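Long-range contact in TlmII (Streptoalloteichus hindustanus, PDB 4HVM), which belongs to the condensation-domain family of nonribosomal peptide synthesis and takes part in making tallysomycin, and may bind phosphopantetheine: residues Trp24-Glu29 with Ala140-Leu145. Numbering follows the deposited sequence.
Sequences WRWLRE and AHQMLL
The end of helix 18-27 faces the turn that follows strand 133-141, the nearest CA pair being Trp-24 and Met-143, 8.0 Å apart. In this condensation-domain fold the strand end and the turn after it appear to hold the counterpart of the HHxxxDG signature, with Gln-142 where the second histidine, usually regarded as catalytic, is expected. Leu-27 is the central wedge: its CD1 lies 3.8 Å from CG of Gln-142 and meets CE1 of His-141 and CG of Met-143. Gln-142 starts in the crowded position between N and carbonyl carbon (chi1 67°), then runs extended toward the helix, so that its OE1 comes 3.7 Å from CZ2 of Trp-26, tip to tip at the indole edge. An alanine at Gln-142 would remove CG and the amide, and would probably loosen packing around Leu-27 CD1 and the Trp-26 edge. On the other flank, selenomethionine Met-143 bends at chi3 and sets SE 3.8 Å from CE3 of Trp-24, an oblique Met-aromatic contact. Leu-76 touches both side chains, and Gln-20 NE2 hydrogen-bonds to Met-143 O. His-141 ND1 accepts a nearly in-plane hydrogen bond from Met-143 N at 3.1 Å, which helps set the imidazole's rotation.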
ATOM      1  N   TRP A  24       7.777   5.343 -11.429  1.00 23.76           N
ATOM      2  CA  TRP A  24       8.188   4.917 -12.763  1.00 21.46           C
ATOM      3  C   TRP A  24       9.698   4.721 -12.855  1.00 26.86           C
ATOM      4  O   TRP A  24      10.182   4.005 -13.730  1.00 33.80           O
ATOM      5  CB  TRP A  24       7.714   5.925 -13.814  1.00 24.36           C
ATOM      6  CG  TRP A  24       8.008   5.528 -15.231  1.00 27.87           C
ATOM      7  CD1 TRP A  24       8.792   6.200 -16.126  1.00 31.28           C
ATOM      8  CD2 TRP A  24       7.521   4.369 -15.916  1.00 32.61           C
ATOM      9  NE1 TRP A  24       8.821   5.531 -17.325  1.00 37.74           N
ATOM     10  CE2 TRP A  24       8.049   4.402 -17.223  1.00 37.46           C
ATOM     11  CE3 TRP A  24       6.690   3.304 -15.552  1.00 37.22           C
ATOM     12  CZ2 TRP A  24       7.775   3.412 -18.165  1.00 40.55           C
ATOM     13  CZ3 TRP A  24       6.419   2.323 -16.488  1.00 39.99           C
ATOM     14  CH2 TRP A  24       6.959   2.383 -17.779  1.00 41.41           C
ATOM     15  N   ARG A  25      10.437   5.355 -11.949  1.00 27.44           N
ATOM     16  CA  ARG A  25      11.892   5.239 -11.942  1.00 30.76           C
ATOM     17  C   ARG A  25      12.364   3.818 -11.645  1.00 31.99           C
ATOM     18  O   ARG A  25      13.372   3.370 -12.191  1.00 40.47           O
ATOM     19  CB  ARG A  25      12.517   6.227 -10.952  1.00 36.78           C
ATOM     20  CG  ARG A  25      12.476   7.673 -11.417  1.00 45.79           C
ATOM     21  CD  ARG A  25      13.258   8.592 -10.484  1.00 55.34           C
ATOM     22  NE  ARG A  25      13.341   9.957 -11.006  1.00 66.61           N
ATOM     23  CZ  ARG A  25      12.504  10.941 -10.686  1.00 67.28           C
ATOM     24  NH1 ARG A  25      11.514  10.727  -9.832  1.00 61.92           N
ATOM     25  NH2 ARG A  25      12.659  12.146 -11.220  1.00 69.77           N
ATOM     26  N   TRP A  26      11.631   3.111 -10.789  1.00 27.18           N
ATOM     27  CA  TRP A  26      11.992   1.742 -10.433  1.00 24.96           C
ATOM     28  C   TRP A  26      11.090   0.703 -11.101  1.00 26.51           C
ATOM     29  O   TRP A  26      11.512  -0.426 -11.342  1.00 38.90           O
ATOM     30  CB  TRP A  26      11.988   1.553  -8.910  1.00 25.29           C
ATOM     31  CG  TRP A  26      10.620   1.525  -8.292  1.00 33.10           C
ATOM     32  CD1 TRP A  26       9.860   2.602  -7.929  1.00 36.70           C
ATOM     33  CD2 TRP A  26       9.854   0.364  -7.953  1.00 34.18           C
ATOM     34  NE1 TRP A  26       8.666   2.182  -7.394  1.00 36.41           N
ATOM     35  CE2 TRP A  26       8.638   0.812  -7.396  1.00 37.37           C
ATOM     36  CE3 TRP A  26      10.076  -1.011  -8.069  1.00 31.57           C
ATOM     37  CZ2 TRP A  26       7.648  -0.070  -6.955  1.00 32.73           C
ATOM     38  CZ3 TRP A  26       9.093  -1.882  -7.634  1.00 35.65           C
ATOM     39  CH2 TRP A  26       7.897  -1.409  -7.082  1.00 33.21           C
ATOM     40  N   LEU A  27       9.854   1.091 -11.406  1.00 20.06           N
ATOM     41  CA  LEU A  27       8.886   0.175 -12.010  1.00 22.77           C
ATOM     42  C   LEU A  27       9.178  -0.133 -13.472  1.00 38.37           C
ATOM     43  O   LEU A  27       8.720  -1.146 -14.000  1.00 47.95           O
ATOM     44  CB  LEU A  27       7.469   0.730 -11.886  1.00 17.02           C
ATOM     45  CG  LEU A  27       6.778   0.479 -10.550  1.00 19.34           C
ATOM     46  CD1 LEU A  27       5.407   1.133 -10.511  1.00 22.86           C
ATOM     47  CD2 LEU A  27       6.671  -1.013 -10.302  1.00 17.42           C
ATOM     48  N   ARG A  28       9.927   0.748 -14.126  1.00 49.03           N
ATOM     49  CA  ARG A  28      10.203   0.612 -15.552  1.00 55.67           C
ATOM     50  C   ARG A  28      11.049  -0.622 -15.875  1.00 57.53           C
ATOM     51  O   ARG A  28      10.857  -1.266 -16.909  1.00 57.68           O
ATOM     52  CB  ARG A  28      10.878   1.878 -16.086  1.00 61.63           C
ATOM     53  CG  ARG A  28      11.109   1.884 -17.585  1.00 71.79           C
ATOM     54  CD  ARG A  28      11.659   3.226 -18.039  1.00 77.58           C
ATOM     55  NE  ARG A  28      12.743   3.679 -17.173  1.00 78.76           N
ATOM     56  CZ  ARG A  28      14.005   3.274 -17.281  1.00 78.36           C
ATOM     57  NH1 ARG A  28      14.346   2.403 -18.222  1.00 76.14           N
ATOM     58  NH2 ARG A  28      14.925   3.739 -16.446  1.00 75.64           N
ATOM     59  N   GLU A  29      11.980  -0.951 -14.985  1.00 55.74           N
ATOM     60  CA  GLU A  29      12.873  -2.085 -15.204  1.00 56.60           C
ATOM     61  C   GLU A  29      12.486  -3.311 -14.381  1.00 52.06           C
ATOM     62  O   GLU A  29      13.093  -4.374 -14.510  1.00 55.00           O
ATOM     63  CB  GLU A  29      14.324  -1.688 -14.925  1.00 65.72           C
ATOM     64  CG  GLU A  29      14.962  -0.861 -16.033  1.00 75.66           C
ATOM     65  CD  GLU A  29      16.297  -0.264 -15.625  1.00 80.88           C
ATOM     66  OE1 GLU A  29      17.227  -0.269 -16.458  1.00 82.71           O
ATOM     67  OE2 GLU A  29      16.410   0.214 -14.474  1.00 79.62           O
ATOM     68  N   ALA A 140      -5.170  -3.456 -10.216  1.00 10.11           N
ATOM     69  CA  ALA A 140      -4.756  -2.153 -10.724  1.00 12.73           C
ATOM     70  C   ALA A 140      -3.273  -1.835 -10.591  1.00 15.35           C
ATOM     71  O   ALA A 140      -2.612  -2.243  -9.638  1.00 22.99           O
ATOM     72  CB  ALA A 140      -5.583  -1.056 -10.070  1.00 11.31           C
ATOM     73  N   HIS A 141      -2.771  -1.086 -11.566  1.00 15.09           N
ATOM     74  CA  HIS A 141      -1.416  -0.556 -11.538  1.00 17.03           C
ATOM     75  C   HIS A 141      -1.336   0.500 -10.440  1.00 17.84           C
ATOM     76  O   HIS A 141      -2.239   1.328 -10.302  1.00 28.22           O
ATOM     77  CB  HIS A 141      -1.096   0.066 -12.896  1.00 24.28           C
ATOM     78  CG  HIS A 141       0.364   0.282 -13.143  1.00 22.69           C
ATOM     79  ND1 HIS A 141       1.090   1.265 -12.508  1.00 19.99           N
ATOM     80  CD2 HIS A 141       1.228  -0.349 -13.973  1.00 18.81           C
ATOM     81  CE1 HIS A 141       2.340   1.227 -12.931  1.00 17.88           C
ATOM     82  NE2 HIS A 141       2.451   0.255 -13.819  1.00 14.65           N
ATOM     83  N   GLN A 142      -0.260   0.473  -9.661  1.00 14.66           N
ATOM     84  CA  GLN A 142      -0.135   1.350  -8.497  1.00 17.78           C
ATOM     85  C   GLN A 142       0.056   2.822  -8.862  1.00 22.41           C
ATOM     86  O   GLN A 142      -0.064   3.697  -8.006  1.00 33.08           O
ATOM     87  CB  GLN A 142       1.010   0.890  -7.591  1.00 11.19           C
ATOM     88  CG  GLN A 142       2.387   1.046  -8.214  1.00 30.69           C
ATOM     89  CD  GLN A 142       3.500   0.994  -7.187  1.00 30.29           C
ATOM     90  OE1 GLN A 142       3.954  -0.083  -6.799  1.00 31.17           O
ATOM     91  NE2 GLN A 142       3.946   2.164  -6.740  1.00 33.50           N
HETATM   92  N   MSE A 143       0.359   3.090 -10.128  1.00 16.24           N
HETATM   93  CA  MSE A 143       0.526   4.462 -10.599  1.00 18.79           C
HETATM   94  C   MSE A 143      -0.811   5.081 -10.996  1.00 21.74           C
HETATM   95  O   MSE A 143      -0.870   6.226 -11.444  1.00 20.60           O
HETATM   96  CB  MSE A 143       1.500   4.513 -11.777  1.00 18.68           C
HETATM   97  CG  MSE A 143       2.951   4.311 -11.388  1.00 15.79           C
HETATM   98 SE   MSE A 143       4.153   4.376 -12.915  0.75 41.13          SE
HETATM   99  CE  MSE A 143       3.544   6.051 -13.697  1.00 53.41           C
ATOM    100  N   LEU A 144      -1.878   4.307 -10.836  1.00 12.76           N
ATOM    101  CA  LEU A 144      -3.227   4.793 -11.091  1.00 20.15           C
ATOM    102  C   LEU A 144      -4.038   4.799  -9.806  1.00 19.32           C
ATOM    103  O   LEU A 144      -4.712   5.776  -9.496  1.00 29.16           O
ATOM    104  CB  LEU A 144      -3.928   3.927 -12.141  1.00 12.94           C
ATOM    105  CG  LEU A 144      -3.407   4.014 -13.577  1.00 13.75           C
ATOM    106  CD1 LEU A 144      -4.370   3.332 -14.530  1.00 13.97           C
ATOM    107  CD2 LEU A 144      -3.185   5.462 -13.982  1.00 14.71           C
ATOM    108  N   LEU A 145      -3.966   3.702  -9.060  1.00 17.80           N
ATOM    109  CA  LEU A 145      -4.717   3.565  -7.819  1.00 18.04           C
ATOM    110  C   LEU A 145      -3.817   3.145  -6.662  1.00 19.11           C
ATOM    111  O   LEU A 145      -3.108   2.144  -6.755  1.00 21.52           O
ATOM    112  CB  LEU A 145      -5.832   2.534  -7.994  1.00 18.69           C
ATOM    113  CG  LEU A 145      -6.784   2.738  -9.174  1.00 18.36           C
ATOM    114  CD1 LEU A 145      -7.827   1.634  -9.217  1.00 16.47           C
ATOM    115  CD2 LEU A 145      -7.447   4.100  -9.097  1.00 15.47           C
TER